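Local atomic coordinates of JSC1_58120g3 ([Leptolyngbya] sp. JSC-1, PDB entry 6XHH), a protein that probably acts as a far-red light sensor, holding a verdin-type bilin in the GAF domain of a cyanobacteriochrome. Residues Ala4-Ile12 with Thr24-Leu32; Tyr41-Ile52 with Leu63-Asn74. One frame throughout, in Å; residues are numbered along the deposited sequence.

Contact 1. Residues Ala4-Ile12 with Thr24-Leu32; sequences ALNRVITKI and TTTQEVRRL
Ala4 turns its CB onto the tip of Leu32, where CD1 lies 3.8 Å away and CD2 only slightly farther; here the start of this segment meets the end of the other. One turn on, Arg7 leaves the helix with CG anti to the backbone N (chi1 -167°) and bends at chi3, which carries its guanidinium across the carboxylate of Glu28. The two planes are steeply inclined, 67° apart, and both terminal nitrogens converge on the same oxygen: NH2 of Arg7 is modelled 2.5 Å from Glu28 OE1, suspiciously short, while the bond from NH1 is weak and bent. Over one face of this guanidinium comes Arg31, its NH2 3.0 Å from Arg7 NH1; the shared anion Glu28 probably makes this closeness tolerable, although Arg31 NE reaches OE1 only in a long salt bridge. With a leucine in place of Arg7, OE1 of Glu28 would probably lose its nearest positive partner and the Arg31 guanidinium would be freer to turn. Val8 sits deeper, its CG2 4.4 Å from Leu32 CD2 and its CG1 near the CB of Glu28. Helices 2-13 and 18-33 run antiparallel here, the axes of these two segments coming within 9.5 Å of each other at 156° between their N-to-C directions, as part of the helical layer of the GAF domain; helix 157-178 completes it, touching both Leu5 and Thr25. Lys11 curls at chi2, chi3 and chi4 and brings NZ back to Glu28 OE2, 2.8 Å away, so the two carboxylate oxygens go to different cations. Its CB packs on the methyl of Thr24, whose hydroxyl is turned to Ser20 O instead. Ile12 ends the row, with CG1 and CD1 both pressed against the OG1 of Thr25, a hydroxyl already bonded to Ile21 O.

Contact 2. Residues Tyr41-Ile52 with Leu63-Asn74; sequences YKFREDYFGDFI and LVGSGWEDPYLN. With M1V (mesobiliverdin IX(alpha)), chain C.
Tyr41 crosses Trp68 at about a right angle, with CG anti to its own backbone N (chi1 167°), a course that lays the ring between bilin and sheet. Its CB and CG meet the ethyl carbon CAD of M1V, CG at 3.6 Å. Farther out, CE2 touches the CB of Trp68, and CZ has the bilin methyl CMD over its face. The backbone N of Asp50 lies over the opposite face, and Gly49 fits there because a CB would collide with CZ. At the tip, OH gives a 2.6 Å hydrogen bond to Trp68 O, in the carbonyl plane. This belongs to the bilin pocket of the GAF domain, at the sheet edge where strand 49-56 pairs with the short, weakly bonded 67-68; just before the latter, Ser66 O accepts from Phe51 N. Trp68 lays its indole face against the D ring of M1V, while NE1 bonds OA at 2.9 Å. Next, Asp70 OD2 accepts from both NA and NB of M1V, and its OD1 caps the helix from residue 71 by taking Leu73 N. Outside the pocket, Glu69 CB sits 3.4 Å from the centroid of the Phe48 ring, a CH-pi contact over the face. Glu69 OE2 then meets Arg44 NH1 (2.9 Å), and that guanidinium grips Asp50 side-on through NE and NH2.

Overall arrangement
The two contacts lie on opposite sides of the chain's centre, with their own centres 24 Å apart and their nearest atoms about 7 Å apart. They follow one another in the chain: helix 18-33, half of contact 1, is followed by strand 37-43, whose end enters contact 2. The helix packs on the sheet that also supplies contact 2: Thr26 touches Ile40 and Val29 touches Val38. Contact 1 thus belongs to the helical side, while contact 2 belongs to the bilin side and supplies seven of the twenty pocket residues. Arg80, Thr114, His117 and Ser145 add further hydrogen bonds to M1V.

Contact 1. Residues Ala4-Ile12 with Thr24-Leu32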
loop_
_atom_site.group_PDB
_atom_site.type_symbol
_atom_site.label_atom_id
_atom_site.label_comp_id
_atom_site.label_asym_id
_atom_site.label_seq_id
_atom_site.Cartn_x
_atom_site.Cartn_y
_atom_site.Cartn_z
ATOM N N ALA A 4 0.867 -18.239 -2.608
ATOM C CA ALA A 4 -0.030 -17.108 -2.816
ATOM C C ALA A 4 0.601 -16.076 -3.745
ATOM O O ALA A 4 -0.055 -15.577 -4.665
ATOM C CB ALA A 4 -0.406 -16.476 -1.475
ATOM N N LEU A 5 1.883 -15.755 -3.531
ATOM C CA LEU A 5 2.559 -14.803 -4.409
ATOM C C LEU A 5 2.606 -15.303 -5.845
ATOM O O LEU A 5 2.357 -14.539 -6.782
ATOM C CB LEU A 5 3.977 -14.526 -3.915
ATOM C CG LEU A 5 4.828 -13.598 -4.783
ATOM C CD1 LEU A 5 4.178 -12.221 -4.906
ATOM C CD2 LEU A 5 6.197 -13.464 -4.135
ATOM N N ASN A 6 2.948 -16.577 -6.040
ATOM C CA ASN A 6 3.029 -17.106 -7.396
ATOM C C ASN A 6 1.679 -17.016 -8.092
ATOM O O ASN A 6 1.607 -16.725 -9.290
ATOM C CB ASN A 6 3.531 -18.548 -7.366
ATOM C CG ASN A 6 3.524 -19.188 -8.733
ATOM O OD1 ASN A 6 4.281 -18.790 -9.618
ATOM N ND2 ASN A 6 2.663 -20.184 -8.917
ATOM N N ARG A 7 0.597 -17.236 -7.343
ATOM C CA ARG A 7 -0.748 -17.077 -7.885
ATOM C C ARG A 7 -0.998 -15.641 -8.318
ATOM O O ARG A 7 -1.538 -15.392 -9.400
ATOM C CB ARG A 7 -1.780 -17.505 -6.843
ATOM C CG ARG A 7 -3.179 -17.672 -7.392
ATOM C CD ARG A 7 -4.201 -17.808 -6.271
ATOM N NE ARG A 7 -4.558 -16.513 -5.695
ATOM C CZ ARG A 7 -5.403 -15.657 -6.260
ATOM N NH1 ARG A 7 -5.965 -15.955 -7.428
ATOM N NH2 ARG A 7 -5.679 -14.501 -5.667
ATOM N N VAL A 8 -0.616 -14.678 -7.472
ATOM C CA VAL A 8 -0.804 -13.267 -7.810
ATOM C C VAL A 8 -0.021 -12.913 -9.070
ATOM O O VAL A 8 -0.547 -12.281 -9.991
ATOM C CB VAL A 8 -0.399 -12.371 -6.623
ATOM C CG1 VAL A 8 -0.510 -10.904 -6.994
ATOM C CG2 VAL A 8 -1.247 -12.670 -5.403
ATOM N N ILE A 9 1.253 -13.322 -9.132
ATOM C CA ILE A 9 2.088 -12.984 -10.285
ATOM C C ILE A 9 1.524 -13.598 -11.561
ATOM O O ILE A 9 1.543 -12.975 -12.629
ATOM C CB ILE A 9 3.544 -13.426 -10.035
ATOM C CG1 ILE A 9 4.102 -12.726 -8.796
ATOM C CG2 ILE A 9 4.414 -13.142 -11.254
ATOM C CD1 ILE A 9 5.508 -13.158 -8.436
ATOM N N THR A 10 1.012 -14.827 -11.468
ATOM C CA THR A 10 0.371 -15.461 -12.615
ATOM C C THR A 10 -0.774 -14.609 -13.150
ATOM O O THR A 10 -0.830 -14.312 -14.350
ATOM C CB THR A 10 -0.125 -16.854 -12.224
ATOM O OG1 THR A 10 0.994 -17.673 -11.856
ATOM C CG2 THR A 10 -0.867 -17.507 -13.385
ATOM N N LYS A 11 -1.681 -14.173 -12.265
ATOM C CA LYS A 11 -2.821 -13.372 -12.709
ATOM C C LYS A 11 -2.367 -12.057 -13.332
ATOM O O LYS A 11 -2.917 -11.616 -14.352
ATOM C CB LYS A 11 -3.768 -13.110 -11.535
ATOM C CG LYS A 11 -4.461 -14.348 -10.997
ATOM C CD LYS A 11 -5.347 -14.998 -12.053
ATOM C CE LYS A 11 -6.321 -14.001 -12.666
ATOM N NZ LYS A 11 -7.155 -13.319 -11.645
ATOM N N ILE A 12 -1.350 -11.428 -12.740
ATOM C CA ILE A 12 -0.827 -10.167 -13.256
ATOM C C ILE A 12 -0.308 -10.333 -14.677
ATOM O O ILE A 12 -0.539 -9.483 -15.544
ATOM C CB ILE A 12 0.269 -9.634 -12.316
ATOM C CG1 ILE A 12 -0.366 -8.997 -11.083
ATOM C CG2 ILE A 12 1.195 -8.678 -13.059
ATOM C CD1 ILE A 12 0.632 -8.655 -9.995
ATOM N N THR A 24 -6.168 -6.058 -11.811
ATOM C CA THR A 24 -5.978 -7.430 -11.362
ATOM C C THR A 24 -5.193 -7.486 -10.058
ATOM O O THR A 24 -5.514 -8.284 -9.168
ATOM C CB THR A 24 -5.252 -8.221 -12.451
ATOM O OG1 THR A 24 -6.051 -8.204 -13.638
ATOM C CG2 THR A 24 -5.017 -9.650 -12.022
ATOM N N THR A 25 -4.155 -6.657 -9.936
ATOM C CA THR A 25 -3.338 -6.658 -8.729
ATOM C C THR A 25 -4.155 -6.275 -7.500
ATOM O O THR A 25 -4.148 -6.992 -6.490
ATOM C CB THR A 25 -2.149 -5.719 -8.903
ATOM O OG1 THR A 25 -1.338 -6.195 -9.991
ATOM C CG2 THR A 25 -1.319 -5.690 -7.647
ATOM N N THR A 26 -4.898 -5.165 -7.575
ATOM C CA THR A 26 -5.665 -4.743 -6.403
ATOM C C THR A 26 -6.732 -5.777 -6.047
ATOM O O THR A 26 -6.955 -6.060 -4.863
ATOM C CB THR A 26 -6.299 -3.358 -6.605
ATOM O OG1 THR A 26 -7.126 -3.347 -7.763
ATOM C CG2 THR A 26 -5.253 -2.270 -6.734
ATOM N N GLN A 27 -7.382 -6.366 -7.062
ATOM C CA GLN A 27 -8.396 -7.390 -6.823
ATOM C C GLN A 27 -7.801 -8.618 -6.158
ATOM O O GLN A 27 -8.365 -9.149 -5.194
ATOM C CB GLN A 27 -9.065 -7.779 -8.144
ATOM C CG GLN A 27 -9.927 -6.685 -8.776
ATOM C CD GLN A 27 -10.892 -7.207 -9.842
ATOM O OE1 GLN A 27 -11.242 -8.391 -9.864
ATOM N NE2 GLN A 27 -11.308 -6.323 -10.741
ATOM N N GLU A 28 -6.667 -9.095 -6.668
ATOM C CA GLU A 28 -6.106 -10.336 -6.140
ATOM C C GLU A 28 -5.582 -10.156 -4.721
ATOM O O GLU A 28 -5.774 -11.031 -3.870
ATOM C CB GLU A 28 -4.999 -10.842 -7.061
ATOM C CG GLU A 28 -5.485 -11.263 -8.420
ATOM C CD GLU A 28 -6.656 -12.210 -8.348
ATOM O OE1 GLU A 28 -6.632 -13.123 -7.490
ATOM O OE2 GLU A 28 -7.595 -12.039 -9.152
ATOM N N VAL A 29 -4.909 -9.040 -4.442
ATOM C CA VAL A 29 -4.450 -8.790 -3.081
ATOM C C VAL A 29 -5.627 -8.656 -2.120
ATOM O O VAL A 29 -5.577 -9.166 -0.992
ATOM C CB VAL A 29 -3.538 -7.551 -3.037
ATOM C CG1 VAL A 29 -3.235 -7.186 -1.587
ATOM C CG2 VAL A 29 -2.247 -7.820 -3.808
ATOM N N ARG A 30 -6.696 -7.965 -2.537
ATOM C CA ARG A 30 -7.848 -7.789 -1.649
ATOM C C ARG A 30 -8.494 -9.128 -1.311
ATOM O O ARG A 30 -8.816 -9.400 -0.149
ATOM C CB ARG A 30 -8.881 -6.849 -2.279
ATOM C CG ARG A 30 -9.855 -6.268 -1.243
ATOM C CD ARG A 30 -11.245 -5.945 -1.811
ATOM N NE ARG A 30 -11.808 -7.081 -2.538
ATOM C CZ ARG A 30 -12.312 -8.176 -1.972
ATOM N NH1 ARG A 30 -12.784 -9.152 -2.739
ATOM N NH2 ARG A 30 -12.345 -8.311 -0.649
ATOM N N ARG A 31 -8.692 -9.975 -2.326
ATOM C CA ARG A 31 -9.247 -11.314 -2.126
ATOM C C ARG A 31 -8.358 -12.149 -1.206
ATOM O O ARG A 31 -8.838 -12.802 -0.270
ATOM C CB ARG A 31 -9.393 -11.995 -3.495
ATOM C CG ARG A 31 -10.034 -13.379 -3.488
ATOM C CD ARG A 31 -10.133 -13.954 -4.912
ATOM N NE ARG A 31 -9.045 -14.880 -5.223
ATOM C CZ ARG A 31 -9.197 -16.193 -5.374
ATOM N NH1 ARG A 31 -10.394 -16.746 -5.245
ATOM N NH2 ARG A 31 -8.147 -16.955 -5.657
ATOM N N LEU A 32 -7.051 -12.146 -1.480
ATOM C CA LEU A 32 -6.101 -12.930 -0.698
ATOM C C LEU A 32 -6.152 -12.560 0.780
ATOM O O LEU A 32 -6.213 -13.435 1.652
ATOM C CB LEU A 32 -4.698 -12.707 -1.258
ATOM C CG LEU A 32 -3.544 -13.389 -0.525
ATOM C CD1 LEU A 32 -3.716 -14.893 -0.594
ATOM C CD2 LEU A 32 -2.214 -12.971 -1.136
#

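Contact 2. Residues Tyr41-Ile52 with Leu63-Asn74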
loop_
_atom_site.group_PDB
_atom_site.type_symbol
_atom_site.label_atom_id
_atom_site.label_comp_id
_atom_site.label_asym_id
_atom_site.label_seq_id
_atom_site.Cartn_x
_atom_site.Cartn_y
_atom_site.Cartn_z
ATOM N N TYR A 41 -1.579 4.000 -5.620
ATOM C CA TYR A 41 -1.520 5.447 -5.504
ATOM C C TYR A 41 -0.222 5.916 -6.131
ATOM O O TYR A 41 0.848 5.359 -5.849
ATOM C CB TYR A 41 -1.603 5.827 -4.026
ATOM C CG TYR A 41 -1.274 7.233 -3.582
ATOM C CD1 TYR A 41 0.041 7.605 -3.336
ATOM C CD2 TYR A 41 -2.280 8.129 -3.266
ATOM C CE1 TYR A 41 0.358 8.861 -2.848
ATOM C CE2 TYR A 41 -1.983 9.402 -2.774
ATOM C CZ TYR A 41 -0.658 9.751 -2.564
ATOM O OH TYR A 41 -0.362 11.001 -2.075
ATOM N N LYS A 42 -0.325 6.905 -7.008
ATOM C CA LYS A 42 0.818 7.403 -7.756
ATOM C C LYS A 42 1.288 8.742 -7.202
ATOM O O LYS A 42 0.492 9.680 -7.071
ATOM C CB LYS A 42 0.461 7.544 -9.233
ATOM C CG LYS A 42 1.578 8.141 -10.065
ATOM C CD LYS A 42 1.203 8.147 -11.542
ATOM C CE LYS A 42 2.395 8.625 -12.361
ATOM N NZ LYS A 42 2.177 8.613 -13.832
ATOM N N PHE A 43 2.579 8.835 -6.905
ATOM C CA PHE A 43 3.158 10.096 -6.466
ATOM C C PHE A 43 3.220 11.111 -7.602
ATOM O O PHE A 43 3.599 10.789 -8.734
ATOM C CB PHE A 43 4.567 9.885 -5.928
ATOM C CG PHE A 43 4.624 9.370 -4.526
ATOM C CD1 PHE A 43 3.949 10.004 -3.497
ATOM C CD2 PHE A 43 5.382 8.238 -4.244
ATOM C CE1 PHE A 43 4.030 9.512 -2.195
ATOM C CE2 PHE A 43 5.457 7.729 -2.954
ATOM C CZ PHE A 43 4.788 8.378 -1.926
ATOM N N ARG A 44 2.866 12.350 -7.285
ATOM C CA ARG A 44 3.233 13.485 -8.112
ATOM C C ARG A 44 4.692 13.837 -7.858
ATOM O O ARG A 44 5.372 13.230 -7.025
ATOM C CB ARG A 44 2.348 14.690 -7.805
ATOM C CG ARG A 44 0.872 14.400 -7.734
ATOM C CD ARG A 44 0.115 15.657 -7.340
ATOM N NE ARG A 44 -1.260 15.337 -6.986
ATOM C CZ ARG A 44 -2.042 16.120 -6.252
ATOM N NH1 ARG A 44 -1.577 17.269 -5.779
ATOM N NH2 ARG A 44 -3.271 15.728 -5.962
ATOM N N GLU A 45 5.177 14.856 -8.571
ATOM C CA GLU A 45 6.575 15.238 -8.441
ATOM C C GLU A 45 6.910 15.768 -7.053
ATOM O O GLU A 45 8.084 15.742 -6.658
ATOM C CB GLU A 45 6.920 16.277 -9.507
ATOM C CG GLU A 45 5.943 17.445 -9.612
ATOM C CD GLU A 45 6.094 18.443 -8.471
ATOM O OE1 GLU A 45 7.237 18.629 -8.008
ATOM O OE2 GLU A 45 5.079 19.027 -8.025
ATOM N N ASP A 46 5.922 16.266 -6.314
ATOM C CA ASP A 46 6.165 16.792 -4.972
ATOM C C ASP A 46 5.813 15.801 -3.874
ATOM O O ASP A 46 5.809 16.173 -2.692
ATOM C CB ASP A 46 5.402 18.107 -4.755
ATOM C CG ASP A 46 3.900 17.982 -5.008
ATOM O OD1 ASP A 46 3.422 16.868 -5.308
ATOM O OD2 ASP A 46 3.185 19.016 -4.905
ATOM N N TYR A 47 5.534 14.551 -4.235
ATOM C CA TYR A 47 5.190 13.470 -3.318
ATOM C C TYR A 47 3.864 13.708 -2.611
ATOM O O TYR A 47 3.559 13.009 -1.643
ATOM C CB TYR A 47 6.318 13.192 -2.319
ATOM C CG TYR A 47 7.540 12.663 -3.053
ATOM C CD1 TYR A 47 7.652 11.319 -3.390
ATOM C CD2 TYR A 47 8.558 13.526 -3.457
ATOM C CE1 TYR A 47 8.752 10.841 -4.093
ATOM C CE2 TYR A 47 9.664 13.053 -4.151
ATOM C CZ TYR A 47 9.760 11.717 -4.464
ATOM O OH TYR A 47 10.868 11.255 -5.160
ATOM N N PHE A 48 3.066 14.674 -3.067
ATOM C CA PHE A 48 1.625 14.492 -3.030
ATOM C C PHE A 48 1.269 13.382 -4.022
ATOM O O PHE A 48 2.141 12.799 -4.668
ATOM C CB PHE A 48 0.909 15.797 -3.374
ATOM C CG PHE A 48 1.100 16.888 -2.355
ATOM C CD1 PHE A 48 1.495 16.606 -1.054
ATOM C CD2 PHE A 48 0.855 18.212 -2.706
ATOM C CE1 PHE A 48 1.629 17.627 -0.120
ATOM C CE2 PHE A 48 0.997 19.234 -1.783
ATOM C CZ PHE A 48 1.391 18.950 -0.493
ATOM N N GLY A 49 -0.007 13.053 -4.158
ATOM C CA GLY A 49 -0.315 11.920 -5.015
ATOM C C GLY A 49 -1.803 11.686 -5.151
ATOM O O GLY A 49 -2.627 12.334 -4.497
ATOM N N ASP A 50 -2.134 10.738 -6.027
ATOM C CA ASP A 50 -3.509 10.476 -6.431
ATOM C C ASP A 50 -3.781 8.978 -6.484
ATOM O O ASP A 50 -2.901 8.184 -6.822
ATOM C CB ASP A 50 -3.796 11.103 -7.802
ATOM C CG ASP A 50 -3.463 12.581 -7.832
ATOM O OD1 ASP A 50 -4.347 13.375 -7.457
ATOM O OD2 ASP A 50 -2.315 12.941 -8.186
ATOM N N PHE A 51 -5.006 8.600 -6.122
ATOM C CA PHE A 51 -5.436 7.209 -6.233
ATOM C C PHE A 51 -5.694 6.848 -7.699
ATOM O O PHE A 51 -6.563 7.449 -8.347
ATOM C CB PHE A 51 -6.701 6.984 -5.406
ATOM C CG PHE A 51 -6.496 7.115 -3.932
ATOM C CD1 PHE A 51 -6.055 6.031 -3.183
ATOM C CD2 PHE A 51 -6.744 8.318 -3.290
ATOM C CE1 PHE A 51 -5.880 6.145 -1.817
ATOM C CE2 PHE A 51 -6.550 8.452 -1.924
ATOM C CZ PHE A 51 -6.132 7.364 -1.181
ATOM N N ILE A 52 -4.988 5.840 -8.207
ATOM C CA ILE A 52 -5.095 5.432 -9.605
ATOM C C ILE A 52 -6.045 4.258 -9.790
ATOM O O ILE A 52 -6.844 4.244 -10.729
ATOM C CB ILE A 52 -3.697 5.087 -10.157
ATOM C CG1 ILE A 52 -2.759 6.264 -9.944
ATOM C CG2 ILE A 52 -3.785 4.672 -11.630
ATOM C CD1 ILE A 52 -3.227 7.525 -10.586
ATOM N N LEU A 63 -12.211 5.823 -3.989
ATOM C CA LEU A 63 -11.114 6.771 -3.834
ATOM C C LEU A 63 -10.462 7.162 -5.150
ATOM O O LEU A 63 -9.808 8.212 -5.209
ATOM C CB LEU A 63 -10.037 6.202 -2.898
ATOM C CG LEU A 63 -10.609 5.765 -1.552
ATOM C CD1 LEU A 63 -9.455 5.335 -0.668
ATOM C CD2 LEU A 63 -11.422 6.877 -0.907
ATOM N N VAL A 64 -10.608 6.352 -6.203
ATOM C CA VAL A 64 -9.994 6.708 -7.472
ATOM C C VAL A 64 -10.591 8.023 -7.952
ATOM O O VAL A 64 -11.800 8.263 -7.829
ATOM C CB VAL A 64 -10.176 5.589 -8.506
ATOM C CG1 VAL A 64 -9.748 6.071 -9.888
ATOM C CG2 VAL A 64 -9.347 4.372 -8.108
ATOM N N GLY A 65 -9.730 8.891 -8.493
ATOM C CA GLY A 65 -10.081 10.251 -8.819
ATOM C C GLY A 65 -9.635 11.259 -7.781
ATOM O O GLY A 65 -9.424 12.430 -8.118
ATOM N N SER A 66 -9.466 10.826 -6.543
ATOM C CA SER A 66 -9.171 11.705 -5.426
ATOM C C SER A 66 -7.674 11.741 -5.159
ATOM O O SER A 66 -6.933 10.820 -5.502
ATOM C CB SER A 66 -9.917 11.243 -4.168
ATOM O OG SER A 66 -11.319 11.435 -4.308
ATOM N N GLY A 67 -7.236 12.827 -4.538
ATOM C CA GLY A 67 -5.851 12.940 -4.136
ATOM C C GLY A 67 -5.666 12.918 -2.634
ATOM O O GLY A 67 -6.599 13.177 -1.864
ATOM N N TRP A 68 -4.450 12.605 -2.205
ATOM C CA TRP A 68 -4.030 12.789 -0.820
ATOM C C TRP A 68 -2.738 13.588 -0.866
ATOM O O TRP A 68 -1.724 13.104 -1.386
ATOM C CB TRP A 68 -3.849 11.441 -0.121
ATOM C CG TRP A 68 -3.474 11.479 1.328
ATOM C CD1 TRP A 68 -3.064 12.555 2.064
ATOM C CD2 TRP A 68 -3.488 10.362 2.217
ATOM N NE1 TRP A 68 -2.819 12.168 3.372
ATOM C CE2 TRP A 68 -3.071 10.822 3.484
ATOM C CE3 TRP A 68 -3.819 9.012 2.067
ATOM C CZ2 TRP A 68 -2.982 9.971 4.588
ATOM C CZ3 TRP A 68 -3.718 8.176 3.157
ATOM C CH2 TRP A 68 -3.306 8.651 4.390
ATOM N N GLU A 69 -2.789 14.822 -0.362
ATOM C CA GLU A 69 -1.628 15.709 -0.335
ATOM C C GLU A 69 -1.059 15.681 1.080
ATOM O O GLU A 69 -1.361 16.527 1.930
ATOM C CB GLU A 69 -2.003 17.127 -0.779
ATOM C CG GLU A 69 -2.649 17.158 -2.167
ATOM C CD GLU A 69 -3.019 18.550 -2.628
ATOM O OE1 GLU A 69 -3.174 19.445 -1.768
ATOM O OE2 GLU A 69 -3.176 18.736 -3.849
ATOM N N ASP A 70 -0.208 14.690 1.333
ATOM C CA ASP A 70 0.314 14.504 2.676
ATOM C C ASP A 70 1.486 15.444 2.910
ATOM O O ASP A 70 2.519 15.306 2.247
ATOM C CB ASP A 70 0.750 13.068 2.909
ATOM C CG ASP A 70 1.122 12.818 4.360
ATOM O OD1 ASP A 70 2.147 13.375 4.805
ATOM O OD2 ASP A 70 0.401 12.064 5.037
ATOM N N PRO A 71 1.380 16.390 3.850
ATOM C CA PRO A 71 2.458 17.372 4.038
ATOM C C PRO A 71 3.750 16.758 4.517
ATOM O O PRO A 71 4.826 17.272 4.190
ATOM C CB PRO A 71 1.881 18.331 5.095
ATOM C CG PRO A 71 0.432 18.082 5.126
ATOM C CD PRO A 71 0.245 16.643 4.752
ATOM N N TYR A 72 3.671 15.687 5.305
ATOM C CA TYR A 72 4.874 15.013 5.773
ATOM C C TYR A 72 5.606 14.340 4.621
ATOM O O TYR A 72 6.829 14.451 4.503
ATOM C CB TYR A 72 4.507 13.988 6.846
ATOM C CG TYR A 72 5.695 13.277 7.437
ATOM C CD1 TYR A 72 6.149 12.080 6.907
ATOM C CD2 TYR A 72 6.358 13.802 8.534
ATOM C CE1 TYR A 72 7.251 11.430 7.451
ATOM C CE2 TYR A 72 7.463 13.156 9.084
ATOM C CZ TYR A 72 7.898 11.963 8.535
ATOM O OH TYR A 72 8.990 11.297 9.047
ATOM N N LEU A 73 4.876 13.601 3.789
ATOM C CA LEU A 73 5.500 12.971 2.628
ATOM C C LEU A 73 6.105 14.010 1.684
ATOM O O LEU A 73 7.133 13.748 1.044
ATOM C CB LEU A 73 4.478 12.093 1.892
ATOM C CG LEU A 73 3.975 10.840 2.633
ATOM C CD1 LEU A 73 3.137 9.968 1.743
ATOM C CD2 LEU A 73 5.124 10.022 3.208
ATOM N N ASN A 74 5.492 15.191 1.589
ATOM C CA ASN A 74 6.052 16.249 0.751
ATOM C C ASN A 74 7.345 16.785 1.353
ATOM O O ASN A 74 8.369 16.878 0.666
ATOM C CB ASN A 74 5.017 17.365 0.586
ATOM C CG ASN A 74 5.584 18.620 -0.077
ATOM O OD1 ASN A 74 5.587 19.701 0.518
ATOM N ND2 ASN A 74 6.023 18.490 -1.313
HETATM O OA M1V C . -2.587 14.322 5.347
HETATM C C1A M1V C . -1.914 14.673 6.305
HETATM N NA M1V C . -0.882 13.974 6.794
HETATM C C2A M1V C . -2.093 15.859 7.045
HETATM C CMA M1V C . -3.155 16.906 6.799
HETATM C C3A M1V C . -1.124 15.891 8.045
HETATM C CAA M1V C . -0.924 16.938 9.074
HETATM C CBA M1V C . 0.446 17.609 8.961
HETATM C C4A M1V C . -0.331 14.652 7.885
HETATM C CHA M1V C . 0.738 14.311 8.669
HETATM C C1B M1V C . 1.618 13.139 8.626
HETATM C C2B M1V C . 2.643 12.950 9.589
HETATM C CMB M1V C . 2.947 13.867 10.749
HETATM C C3B M1V C . 3.283 11.787 9.282
HETATM C CAB M1V C . 4.445 11.170 10.039
HETATM C CBB M1V C . 3.967 9.939 10.828
HETATM C CGB M1V C . 3.059 10.355 11.965
HETATM O O2B M1V C . 3.528 10.997 12.936
HETATM O O1B M1V C . 1.840 10.074 11.963
HETATM N NB M1V C . 1.654 12.115 7.759
HETATM C C4B M1V C . 2.647 11.272 8.113
HETATM C CHB M1V C . 3.071 10.076 7.512
HETATM C C1C M1V C . 2.502 9.276 6.510
HETATM C C2C M1V C . 2.921 7.960 6.273
HETATM C CAC M1V C . 4.065 7.276 6.990
HETATM C CBC M1V C . 5.323 7.795 6.238
HETATM C CGC M1V C . 6.641 7.650 6.985
HETATM O O2C M1V C . 6.682 7.110 8.113
HETATM O O1C M1V C . 7.712 8.079 6.485
HETATM C C3C M1V C . 2.152 7.469 5.220
HETATM C CMC M1V C . 2.274 6.087 4.639
HETATM N NC M1V C . 1.478 9.575 5.639
HETATM C C4C M1V C . 1.245 8.481 4.844
HETATM C CHC M1V C . 0.244 8.553 3.832
HETATM C C1D M1V C . -0.300 7.572 3.040
HETATM C C2D M1V C . -0.619 7.703 1.660
HETATM C CMD M1V C . -0.363 8.924 0.811
HETATM N ND M1V C . -0.702 6.310 3.456
HETATM C C4D M1V C . -1.218 5.658 2.392
HETATM O OD M1V C . -1.661 4.511 2.456
HETATM C C3D M1V C . -1.166 6.526 1.254
HETATM C CAD M1V C . -1.616 6.197 -0.148
HETATM C CBD M1V C . -3.127 6.240 -0.211
HETATM O O HOH W 1 -5.430 16.882 -4.416
HETATM O O HOH W 2 1.129 12.637 -0.284
HETATM O O HOH W 3 -6.763 13.309 -8.251
HETATM O O HOH W 4 -7.047 10.025 -8.865
#